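Long-range contacts in putative glycosyltransferase (Mannosyltransferase) involved in glycosylating the PBCV-1 major capsid protein (Paramecium bursaria Chlorella virus 1, PDB 2P6W), which probably transfers a sugar from a nucleotide-sugar donor, with manganese bound in its N-terminal GT-A-type domain, during glycosylation of the viral major capsid protein: residues 6-14 with 70-81; 110-121 with 177-185. All coordinates share one frame; numbering follows the deposited sequence.

Contact 1 (6-14 with 70-81). With MN (manganese (II) ion), chain B.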
loop_
_atom_site.group_PDB
_atom_site.type_symbol
_atom_site.label_atom_id
_atom_site.label_comp_id
_atom_site.label_asym_id
_atom_site.label_seq_id
_atom_site.Cartn_x
_atom_site.Cartn_y
_atom_site.Cartn_z
ATOM N N PRO A 6 2.442 16.583 6.914
ATOM C CA PRO A 6 1.308 16.680 5.999
ATOM C C PRO A 6 0.135 15.863 6.477
ATOM O O PRO A 6 0.302 14.961 7.282
ATOM C CB PRO A 6 1.846 16.070 4.697
ATOM C CG PRO A 6 2.941 15.178 5.127
ATOM C CD PRO A 6 3.563 15.840 6.314
ATOM N N CYS A 7 -1.043 16.192 5.971
ATOM C CA CYS A 7 -2.236 15.431 6.249
ATOM C C CYS A 7 -2.146 14.123 5.469
ATOM O O CYS A 7 -2.125 14.130 4.231
ATOM C CB CYS A 7 -3.464 16.217 5.823
ATOM S SG CYS A 7 -4.978 15.316 6.069
ATOM N N ILE A 8 -2.072 13.012 6.202
ATOM C CA ILE A 8 -1.956 11.680 5.595
ATOM C C ILE A 8 -3.209 10.860 5.870
ATOM O O ILE A 8 -3.702 10.854 7.000
ATOM C CB ILE A 8 -0.728 10.955 6.155
ATOM C CG1 ILE A 8 0.543 11.667 5.695
ATOM C CG2 ILE A 8 -0.705 9.449 5.745
ATOM C CD1 ILE A 8 1.785 11.308 6.518
ATOM N N THR A 9 -3.714 10.172 4.838
ATOM C CA THR A 9 -4.807 9.217 4.989
ATOM C C THR A 9 -4.274 7.855 4.598
ATOM O O THR A 9 -3.830 7.670 3.461
ATOM C CB THR A 9 -5.986 9.565 4.058
ATOM O OG1 THR A 9 -6.574 10.798 4.492
ATOM C CG2 THR A 9 -7.059 8.461 4.044
ATOM N N ILE A 10 -4.282 6.918 5.537
ATOM C CA ILE A 10 -3.914 5.551 5.210
ATOM C C ILE A 10 -5.181 4.850 4.784
ATOM O O ILE A 10 -6.225 5.015 5.423
ATOM C CB ILE A 10 -3.250 4.827 6.401
ATOM C CG1 ILE A 10 -2.052 5.657 6.881
ATOM C CG2 ILE A 10 -2.858 3.373 6.010
ATOM C CD1 ILE A 10 -1.203 5.018 7.946
ATOM N N LEU A 11 -5.081 4.080 3.710
ATOM C CA LEU A 11 -6.235 3.321 3.224
ATOM C C LEU A 11 -5.864 1.878 2.958
ATOM O O LEU A 11 -4.728 1.552 2.601
ATOM C CB LEU A 11 -6.871 3.953 1.976
ATOM C CG LEU A 11 -5.967 4.093 0.751
ATOM C CD1 LEU A 11 -6.744 3.843 -0.526
ATOM C CD2 LEU A 11 -5.343 5.470 0.707
ATOM N N SER A 12 -6.863 1.014 3.126
ATOM C CA SER A 12 -6.709 -0.403 2.844
ATOM C C SER A 12 -8.094 -0.973 2.682
ATOM O O SER A 12 -9.082 -0.216 2.582
ATOM C CB SER A 12 -5.974 -1.102 3.994
ATOM O OG SER A 12 -5.601 -2.440 3.656
ATOM N N GLY A 13 -8.185 -2.297 2.679
ATOM C CA GLY A 13 -9.496 -2.942 2.609
ATOM C C GLY A 13 -9.323 -4.427 2.551
ATOM O O GLY A 13 -8.234 -4.913 2.235
ATOM N N HIS A 14 -10.397 -5.151 2.870
ATOM C CA HIS A 14 -10.408 -6.609 2.754
ATOM C C HIS A 14 -11.829 -7.110 2.787
ATOM O O HIS A 14 -12.670 -6.555 3.485
ATOM C CB HIS A 14 -9.629 -7.297 3.871
ATOM C CG HIS A 14 -9.273 -8.714 3.543
ATOM N ND1 HIS A 14 -8.125 -9.052 2.856
ATOM C CD2 HIS A 14 -9.943 -9.874 3.752
ATOM C CE1 HIS A 14 -8.088 -10.361 2.683
ATOM N NE2 HIS A 14 -9.185 -10.883 3.208
ATOM N N PHE A 70 -12.101 11.913 2.948
ATOM C CA PHE A 70 -11.086 12.794 3.545
ATOM C C PHE A 70 -10.548 13.787 2.506
ATOM O O PHE A 70 -9.401 13.695 2.068
ATOM C CB PHE A 70 -9.962 11.972 4.203
ATOM C CG PHE A 70 -10.452 11.036 5.278
ATOM C CD1 PHE A 70 -10.895 11.535 6.501
ATOM C CD2 PHE A 70 -10.514 9.664 5.055
ATOM C CE1 PHE A 70 -11.386 10.676 7.494
ATOM C CE2 PHE A 70 -10.990 8.793 6.056
ATOM C CZ PHE A 70 -11.418 9.311 7.282
ATOM N N PRO A 71 -11.376 14.770 2.131
ATOM C CA PRO A 71 -10.968 15.694 1.070
ATOM C C PRO A 71 -9.736 16.570 1.368
ATOM O O PRO A 71 -9.124 17.078 0.422
ATOM C CB PRO A 71 -12.224 16.549 0.848
ATOM C CG PRO A 71 -12.972 16.460 2.116
ATOM C CD PRO A 71 -12.723 15.084 2.646
ATOM N N SER A 72 -9.361 16.732 2.638
ATOM C CA SER A 72 -8.202 17.567 2.985
ATOM C C SER A 72 -6.862 16.824 2.874
ATOM O O SER A 72 -5.800 17.397 3.143
ATOM C CB SER A 72 -8.371 18.164 4.385
ATOM O OG SER A 72 -9.495 19.028 4.399
ATOM N N THR A 73 -6.922 15.548 2.497
ATOM C CA THR A 73 -5.712 14.710 2.380
ATOM C C THR A 73 -4.676 15.305 1.438
ATOM O O THR A 73 -5.016 15.768 0.352
ATOM C CB THR A 73 -6.061 13.297 1.879
ATOM O OG1 THR A 73 -7.085 12.728 2.705
ATOM C CG2 THR A 73 -4.824 12.391 1.914
ATOM N N GLU A 74 -3.412 15.314 1.865
ATOM C CA GLU A 74 -2.299 15.650 0.980
ATOM C C GLU A 74 -1.622 14.404 0.442
ATOM O O GLU A 74 -1.315 14.335 -0.747
ATOM C CB GLU A 74 -1.271 16.499 1.708
ATOM C CG GLU A 74 -1.809 17.843 2.143
ATOM C CD GLU A 74 -0.800 18.592 2.974
ATOM O OE1 GLU A 74 0.156 19.117 2.366
ATOM O OE2 GLU A 74 -0.958 18.627 4.221
ATOM N N TRP A 75 -1.377 13.437 1.329
ATOM C CA TRP A 75 -0.788 12.151 0.936
ATOM C C TRP A 75 -1.699 10.987 1.269
ATOM O O TRP A 75 -2.137 10.852 2.420
ATOM C CB TRP A 75 0.545 11.910 1.644
ATOM C CG TRP A 75 1.659 12.703 1.039
ATOM C CD1 TRP A 75 2.187 13.871 1.510
ATOM C CD2 TRP A 75 2.369 12.398 -0.162
ATOM N NE1 TRP A 75 3.173 14.315 0.669
ATOM C CE2 TRP A 75 3.316 13.428 -0.362
ATOM C CE3 TRP A 75 2.300 11.362 -1.091
ATOM C CZ2 TRP A 75 4.191 13.441 -1.450
ATOM C CZ3 TRP A 75 3.181 11.387 -2.187
ATOM C CH2 TRP A 75 4.099 12.415 -2.347
ATOM N N PHE A 76 -1.968 10.155 0.266
ATOM C CA PHE A 76 -2.707 8.902 0.454
ATOM C C PHE A 76 -1.687 7.793 0.538
ATOM O O PHE A 76 -0.727 7.774 -0.228
ATOM C CB PHE A 76 -3.645 8.639 -0.724
ATOM C CG PHE A 76 -4.761 9.638 -0.813
ATOM C CD1 PHE A 76 -5.950 9.437 -0.114
ATOM C CD2 PHE A 76 -4.607 10.793 -1.578
ATOM C CE1 PHE A 76 -6.972 10.368 -0.178
ATOM C CE2 PHE A 76 -5.639 11.740 -1.646
ATOM C CZ PHE A 76 -6.821 11.521 -0.936
ATOM N N LEU A 77 -1.878 6.884 1.486
ATOM C CA LEU A 77 -0.951 5.771 1.647
ATOM C C LEU A 77 -1.760 4.480 1.557
ATOM O O LEU A 77 -2.536 4.176 2.458
ATOM C CB LEU A 77 -0.224 5.877 3.003
ATOM C CG LEU A 77 0.639 4.675 3.391
ATOM C CD1 LEU A 77 1.673 4.367 2.300
ATOM C CD2 LEU A 77 1.328 4.908 4.721
ATOM N N TRP A 78 -1.588 3.737 0.464
ATOM C CA TRP A 78 -2.215 2.420 0.327
ATOM C C TRP A 78 -1.366 1.370 1.040
ATOM O O TRP A 78 -0.161 1.320 0.798
ATOM C CB TRP A 78 -2.319 2.009 -1.158
ATOM C CG TRP A 78 -2.691 0.568 -1.259
ATOM C CD1 TRP A 78 -1.851 -0.498 -1.440
ATOM C CD2 TRP A 78 -4.002 0.015 -1.077
ATOM N NE1 TRP A 78 -2.562 -1.677 -1.395
ATOM C CE2 TRP A 78 -3.885 -1.388 -1.184
ATOM C CE3 TRP A 78 -5.269 0.571 -0.840
ATOM C CZ2 TRP A 78 -4.987 -2.248 -1.051
ATOM C CZ3 TRP A 78 -6.373 -0.287 -0.723
ATOM C CH2 TRP A 78 -6.219 -1.681 -0.819
ATOM N N LEU A 79 -1.992 0.541 1.881
ATOM C CA LEU A 79 -1.349 -0.652 2.450
ATOM C C LEU A 79 -2.178 -1.881 2.123
ATOM O O LEU A 79 -3.397 -1.903 2.392
ATOM C CB LEU A 79 -1.278 -0.548 3.980
ATOM C CG LEU A 79 -0.542 0.650 4.565
ATOM C CD1 LEU A 79 -0.582 0.565 6.089
ATOM C CD2 LEU A 79 0.889 0.799 4.053
ATOM N N ASP A 80 -1.539 -2.913 1.564
ATOM C CA ASP A 80 -2.216 -4.213 1.376
ATOM C C ASP A 80 -2.754 -4.677 2.723
ATOM O O ASP A 80 -2.188 -4.343 3.770
ATOM C CB ASP A 80 -1.237 -5.293 0.901
ATOM C CG ASP A 80 -0.897 -5.193 -0.575
ATOM O OD1 ASP A 80 -1.402 -4.279 -1.262
ATOM O OD2 ASP A 80 -0.108 -6.048 -1.039
ATOM N N SER A 81 -3.814 -5.474 2.715
ATOM C CA SER A 81 -4.312 -6.035 3.972
ATOM C C SER A 81 -3.351 -7.055 4.593
ATOM O O SER A 81 -3.555 -7.488 5.739
ATOM C CB SER A 81 -5.701 -6.663 3.779
ATOM O OG SER A 81 -5.665 -7.629 2.736
HETATM MN MN MN B . 0.774 -7.891 -0.362
#

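Contact 2 (110-121 with 177-185)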
loop_
_atom_site.group_PDB
_atom_site.type_symbol
_atom_site.label_atom_id
_atom_site.label_comp_id
_atom_site.label_asym_id
_atom_site.label_seq_id
_atom_site.Cartn_x
_atom_site.Cartn_y
_atom_site.Cartn_z
ATOM N N PHE A 110 8.604 1.545 -3.576
ATOM C CA PHE A 110 9.674 0.756 -2.947
ATOM C C PHE A 110 10.077 -0.407 -3.814
ATOM O O PHE A 110 9.223 -1.075 -4.393
ATOM C CB PHE A 110 9.234 0.283 -1.545
ATOM C CG PHE A 110 8.740 1.408 -0.724
ATOM C CD1 PHE A 110 9.643 2.209 -0.034
ATOM C CD2 PHE A 110 7.391 1.751 -0.730
ATOM C CE1 PHE A 110 9.209 3.328 0.668
ATOM C CE2 PHE A 110 6.941 2.851 -0.035
ATOM C CZ PHE A 110 7.852 3.658 0.668
ATOM N N HIS A 111 11.387 -0.631 -3.916
ATOM C CA HIS A 111 11.856 -1.796 -4.637
ATOM C C HIS A 111 11.780 -3.040 -3.763
ATOM O O HIS A 111 11.438 -2.960 -2.576
ATOM C CB HIS A 111 13.262 -1.577 -5.222
ATOM C CG HIS A 111 14.366 -1.577 -4.209
ATOM N ND1 HIS A 111 14.852 -2.736 -3.646
ATOM C CD2 HIS A 111 15.128 -0.568 -3.714
ATOM C CE1 HIS A 111 15.835 -2.442 -2.816
ATOM N NE2 HIS A 111 16.034 -1.133 -2.852
ATOM N N GLU A 112 12.057 -4.194 -4.375
ATOM C CA GLU A 112 12.049 -5.481 -3.643
ATOM C C GLU A 112 13.281 -6.299 -4.026
ATOM O O GLU A 112 13.240 -7.524 -4.061
ATOM C CB GLU A 112 10.751 -6.267 -3.887
ATOM C CG GLU A 112 10.353 -6.470 -5.369
ATOM C CD GLU A 112 9.159 -7.395 -5.552
ATOM O OE1 GLU A 112 8.362 -7.551 -4.601
ATOM O OE2 GLU A 112 9.023 -7.959 -6.657
ATOM N N ALA A 113 14.395 -5.607 -4.246
ATOM C CA ALA A 113 15.627 -6.252 -4.703
ATOM C C ALA A 113 16.473 -6.780 -3.556
ATOM O O ALA A 113 16.392 -6.265 -2.450
ATOM C CB ALA A 113 16.449 -5.254 -5.510
ATOM N N PRO A 114 17.311 -7.798 -3.822
ATOM C CA PRO A 114 17.404 -8.592 -5.041
ATOM C C PRO A 114 16.502 -9.837 -5.038
ATOM O O PRO A 114 16.612 -10.675 -5.951
ATOM C CB PRO A 114 18.865 -9.040 -5.005
ATOM C CG PRO A 114 19.112 -9.312 -3.575
ATOM C CD PRO A 114 18.326 -8.221 -2.838
ATOM N N TRP A 115 15.628 -9.940 -4.034
ATOM C CA TRP A 115 14.886 -11.174 -3.742
ATOM C C TRP A 115 13.533 -11.261 -4.462
ATOM O O TRP A 115 12.898 -12.323 -4.446
ATOM C CB TRP A 115 14.651 -11.313 -2.224
ATOM C CG TRP A 115 15.869 -11.006 -1.448
ATOM C CD1 TRP A 115 16.074 -9.933 -0.615
ATOM C CD2 TRP A 115 17.077 -11.768 -1.436
ATOM N NE1 TRP A 115 17.341 -9.989 -0.076
ATOM C CE2 TRP A 115 17.987 -11.095 -0.577
ATOM C CE3 TRP A 115 17.481 -12.958 -2.061
ATOM C CZ2 TRP A 115 19.277 -11.571 -0.338
ATOM C CZ3 TRP A 115 18.773 -13.437 -1.820
ATOM C CH2 TRP A 115 19.655 -12.740 -0.959
ATOM N N GLY A 116 13.085 -10.146 -5.047
ATOM C CA GLY A 116 11.716 -10.035 -5.564
ATOM C C GLY A 116 11.594 -10.468 -7.010
ATOM O O GLY A 116 12.410 -11.256 -7.489
ATOM N N SER A 117 10.581 -9.960 -7.713
ATOM C CA SER A 117 10.429 -10.327 -9.125
ATOM C C SER A 117 10.064 -9.133 -10.000
ATOM O O SER A 117 9.873 -9.293 -11.191
ATOM C CB SER A 117 9.387 -11.427 -9.291
ATOM O OG SER A 117 8.184 -11.029 -8.682
ATOM N N TYR A 118 10.004 -7.941 -9.414
ATOM C CA TYR A 118 9.595 -6.742 -10.164
ATOM C C TYR A 118 10.316 -5.489 -9.615
ATOM O O TYR A 118 10.728 -5.460 -8.437
ATOM C CB TYR A 118 8.060 -6.601 -10.111
ATOM C CG TYR A 118 7.540 -5.702 -11.218
ATOM C CD1 TYR A 118 7.569 -6.128 -12.550
ATOM C CD2 TYR A 118 7.073 -4.422 -10.947
ATOM C CE1 TYR A 118 7.125 -5.306 -13.575
ATOM C CE2 TYR A 118 6.614 -3.595 -11.968
ATOM C CZ TYR A 118 6.652 -4.046 -13.280
ATOM O OH TYR A 118 6.241 -3.222 -14.303
ATOM N N PRO A 119 10.555 -4.464 -10.475
ATOM C CA PRO A 119 11.289 -3.305 -9.941
ATOM C C PRO A 119 10.663 -2.540 -8.769
ATOM O O PRO A 119 11.395 -1.883 -8.025
ATOM C CB PRO A 119 11.429 -2.377 -11.149
ATOM C CG PRO A 119 11.364 -3.299 -12.327
ATOM C CD PRO A 119 10.343 -4.357 -11.935
ATOM N N ILE A 120 9.339 -2.607 -8.619
ATOM C CA ILE A 120 8.688 -2.016 -7.443
ATOM C C ILE A 120 7.678 -2.996 -6.861
ATOM O O ILE A 120 7.133 -3.857 -7.578
ATOM C CB ILE A 120 8.007 -0.632 -7.737
ATOM C CG1 ILE A 120 6.925 -0.759 -8.828
ATOM C CG2 ILE A 120 9.039 0.393 -8.150
ATOM C CD1 ILE A 120 6.071 0.507 -9.035
ATOM N N ASN A 121 7.425 -2.852 -5.558
ATOM C CA ASN A 121 6.357 -3.605 -4.920
ATOM C C ASN A 121 5.351 -2.612 -4.354
ATOM O O ASN A 121 5.683 -1.847 -3.442
ATOM C CB ASN A 121 6.946 -4.486 -3.821
ATOM C CG ASN A 121 5.899 -5.292 -3.106
ATOM O OD1 ASN A 121 4.990 -4.739 -2.472
ATOM N ND2 ASN A 121 6.051 -6.617 -3.141
ATOM N N LEU A 177 9.778 0.637 5.139
ATOM C CA LEU A 177 8.414 0.980 4.713
ATOM C C LEU A 177 7.673 -0.065 3.858
ATOM O O LEU A 177 6.470 0.052 3.641
ATOM C CB LEU A 177 8.366 2.356 4.041
ATOM C CG LEU A 177 8.702 3.499 5.016
ATOM C CD1 LEU A 177 9.025 4.765 4.263
ATOM C CD2 LEU A 177 7.571 3.769 6.032
ATOM N N ASN A 178 8.389 -1.066 3.365
ATOM C CA ASN A 178 7.723 -2.180 2.681
ATOM C C ASN A 178 8.568 -3.412 2.961
ATOM O O ASN A 178 9.162 -4.012 2.065
ATOM C CB ASN A 178 7.567 -1.901 1.185
ATOM C CG ASN A 178 6.636 -2.892 0.493
ATOM O OD1 ASN A 178 6.246 -3.922 1.066
ATOM N ND2 ASN A 178 6.253 -2.577 -0.753
ATOM N N CYS A 179 8.652 -3.743 4.250
ATOM C CA CYS A 179 9.606 -4.741 4.698
ATOM C C CYS A 179 9.031 -6.142 4.559
ATOM O O CYS A 179 8.391 -6.681 5.476
ATOM C CB CYS A 179 10.053 -4.439 6.133
ATOM S SG CYS A 179 11.407 -5.527 6.609
ATOM N N ILE A 180 9.239 -6.716 3.372
ATOM C CA ILE A 180 8.774 -8.063 3.053
ATOM C C ILE A 180 9.398 -9.075 4.017
ATOM O O ILE A 180 10.625 -9.138 4.163
ATOM C CB ILE A 180 9.086 -8.403 1.575
ATOM C CG1 ILE A 180 8.264 -7.497 0.638
ATOM C CG2 ILE A 180 8.812 -9.877 1.288
ATOM C CD1 ILE A 180 8.652 -7.598 -0.829
ATOM N N VAL A 181 8.548 -9.831 4.717
ATOM C CA VAL A 181 9.024 -10.645 5.831
ATOM C C VAL A 181 10.019 -11.718 5.414
ATOM O O VAL A 181 11.053 -11.863 6.042
ATOM C CB VAL A 181 7.881 -11.284 6.631
ATOM C CG1 VAL A 181 6.828 -11.814 5.724
ATOM C CG2 VAL A 181 8.404 -12.393 7.543
ATOM N N LYS A 182 9.708 -12.463 4.361
ATOM C CA LYS A 182 10.612 -13.549 3.974
ATOM C C LYS A 182 11.931 -13.067 3.367
ATOM O O LYS A 182 12.957 -13.753 3.470
ATOM C CB LYS A 182 9.899 -14.531 3.040
ATOM C CG LYS A 182 8.968 -15.478 3.823
ATOM C CD LYS A 182 8.207 -16.405 2.906
ATOM C CE LYS A 182 7.557 -17.542 3.686
ATOM N NZ LYS A 182 6.997 -18.591 2.780
ATOM N N ALA A 183 11.889 -11.893 2.736
ATOM C CA ALA A 183 13.027 -11.356 1.993
ATOM C C ALA A 183 14.018 -10.571 2.855
ATOM O O ALA A 183 15.238 -10.598 2.593
ATOM C CB ALA A 183 12.522 -10.474 0.875
ATOM N N TYR A 184 13.484 -9.851 3.845
ATOM C CA TYR A 184 14.297 -9.011 4.721
ATOM C C TYR A 184 14.065 -9.320 6.205
ATOM O O TYR A 184 13.758 -8.424 6.982
ATOM C CB TYR A 184 14.007 -7.517 4.440
ATOM C CG TYR A 184 14.048 -7.129 2.980
ATOM C CD1 TYR A 184 15.258 -7.107 2.261
ATOM C CD2 TYR A 184 12.872 -6.776 2.306
ATOM C CE1 TYR A 184 15.281 -6.749 0.905
ATOM C CE2 TYR A 184 12.890 -6.400 0.962
ATOM C CZ TYR A 184 14.095 -6.392 0.271
ATOM O OH TYR A 184 14.072 -6.034 -1.056
ATOM N N PRO A 185 14.240 -10.601 6.612
ATOM C CA PRO A 185 13.932 -11.017 7.988
ATOM C C PRO A 185 14.693 -10.201 9.024
ATOM O O PRO A 185 14.166 -9.963 10.113
ATOM C CB PRO A 185 14.410 -12.481 8.045
ATOM C CG PRO A 185 15.327 -12.644 6.839
ATOM C CD PRO A 185 14.760 -11.718 5.805
HETATM O O HOH W 1 9.186 -4.167 -0.985
HETATM O O HOH W 2 17.811 -9.814 3.222
#

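Contact 1 (6-14 with 70-81)
P6 lays its CB against the edge of the W75 indole, in the plane of the ring, 3.9 Å from CD1; a proline, which has no N-H to offer a strand partner, suits this exposed position just ahead of strand 8-13. The next backbone N-H, that of C7, is taken by E74 OE2 at 3.0 Å, approached from above the carboxylate plane, while C7 O accepts from both E74 N and W75 N. From there strands 8-13 and 75-79 run parallel, T9 and L11 exchanging backbone bonds with W75, L77 and L79. With its OG1 beside its own backbone N (chi1 -67°), T9 sets that hydroxyl 2.7 Å from T73 OG1 and turns CG2 toward the F70 ring; T73 OG1 in turn donates to F70 O, within the turn 70-73. I10 shares its face of the sheet with I8, W75 and L77, and its CG2 branch packs on L79 CD1 at 3.6 Å. On the other face L11 brings CD1 in plane to the edge of W78, 3.6 Å from CE3. S12, whose short side chain keeps its hydroxyl near the main chain, donates from OG to L79 O of the neighbouring strand at 2.6 Å. Past G13, a residue of the UDP site, H14 ND1 and S81 OG are hydrogen-bonded at 2.8 Å. Here, at the C-terminal ends of parallel strands in a Rossmann-like GT-A core, D80 opens the DxD motif: OD2 binds manganese, while W78 NE1, on the anti lone pair, and R59 both hold OD1 and probably help to keep OD2 turned toward the metal.

Contact 2 (110-121 with 177-185)
N121 and N178 meet with their amide planes nearly perpendicular, 82° apart. N178 ND2 donates to N121 OD1 at 3.0 Å, arriving from above the carbonyl plane rather than on a lone pair, although the acceptor lies close to the donor's own amide plane. Asparagine suits both places because each amide can give and accept: N178 OD1 takes a bond from H195 ND1, making N178 a second-shell partner of a manganese ligand, while N121 OD1 also accepts from G123 N and its ND2 donates to E112 OE1 at 2.9 Å. The other oxygen of that carboxylate gathers S117 N and Y118 N, so E112 braces the loop from within. I180 approaches N121 from the opposite direction, and its CD1 fills in beside ND2, 3.6 Å away. The F110 ring stands almost upright to the N178 amide, with CE1 against L177 CB at 3.6 Å. These pairs join the end of strand 107-110 and the loop that follows it, before strand 124-128, to strand 179-180 and the residues leading into it, in the small sheet that carries H195, beside the metal site of this GT-A-type domain. Farther out, W115 turns the edge of its indole toward the face of Y184 in an offset edge-to-face pair, planes at 69°. Its CB also meets A183 CB, where a small methyl lets the indole come close. Standing beside its backbone N (chi1 -49°), the Y184 ring carries OH across to A113 O at 2.7 Å, again above the carbonyl plane. A water bridges H111 O and N178 O.

Overall arrangement
From the N terminus the chain lays down strand 8-13, passes through helix 20-36, edge strand 39-43 and the helices 52-57 and 59-69, and returns at 75-79, where contact 1 closes its loop inside the large sheet. Only afterwards does contact 2 open: strand 107-110 leads into the loop 110-121, and the chain runs through strand 124-128, two helices and strand 169-172 before 177-185 comes back to it. The two loops follow in series, neither nesting nor crossing. The centres of contact 1 and contact 2 lie about 21 Å apart. Contact 1 delivers D80 just beyond strand 75-79, contact 2 ties its loop to the small sheet carrying H195, and one end of each comes near the manganese.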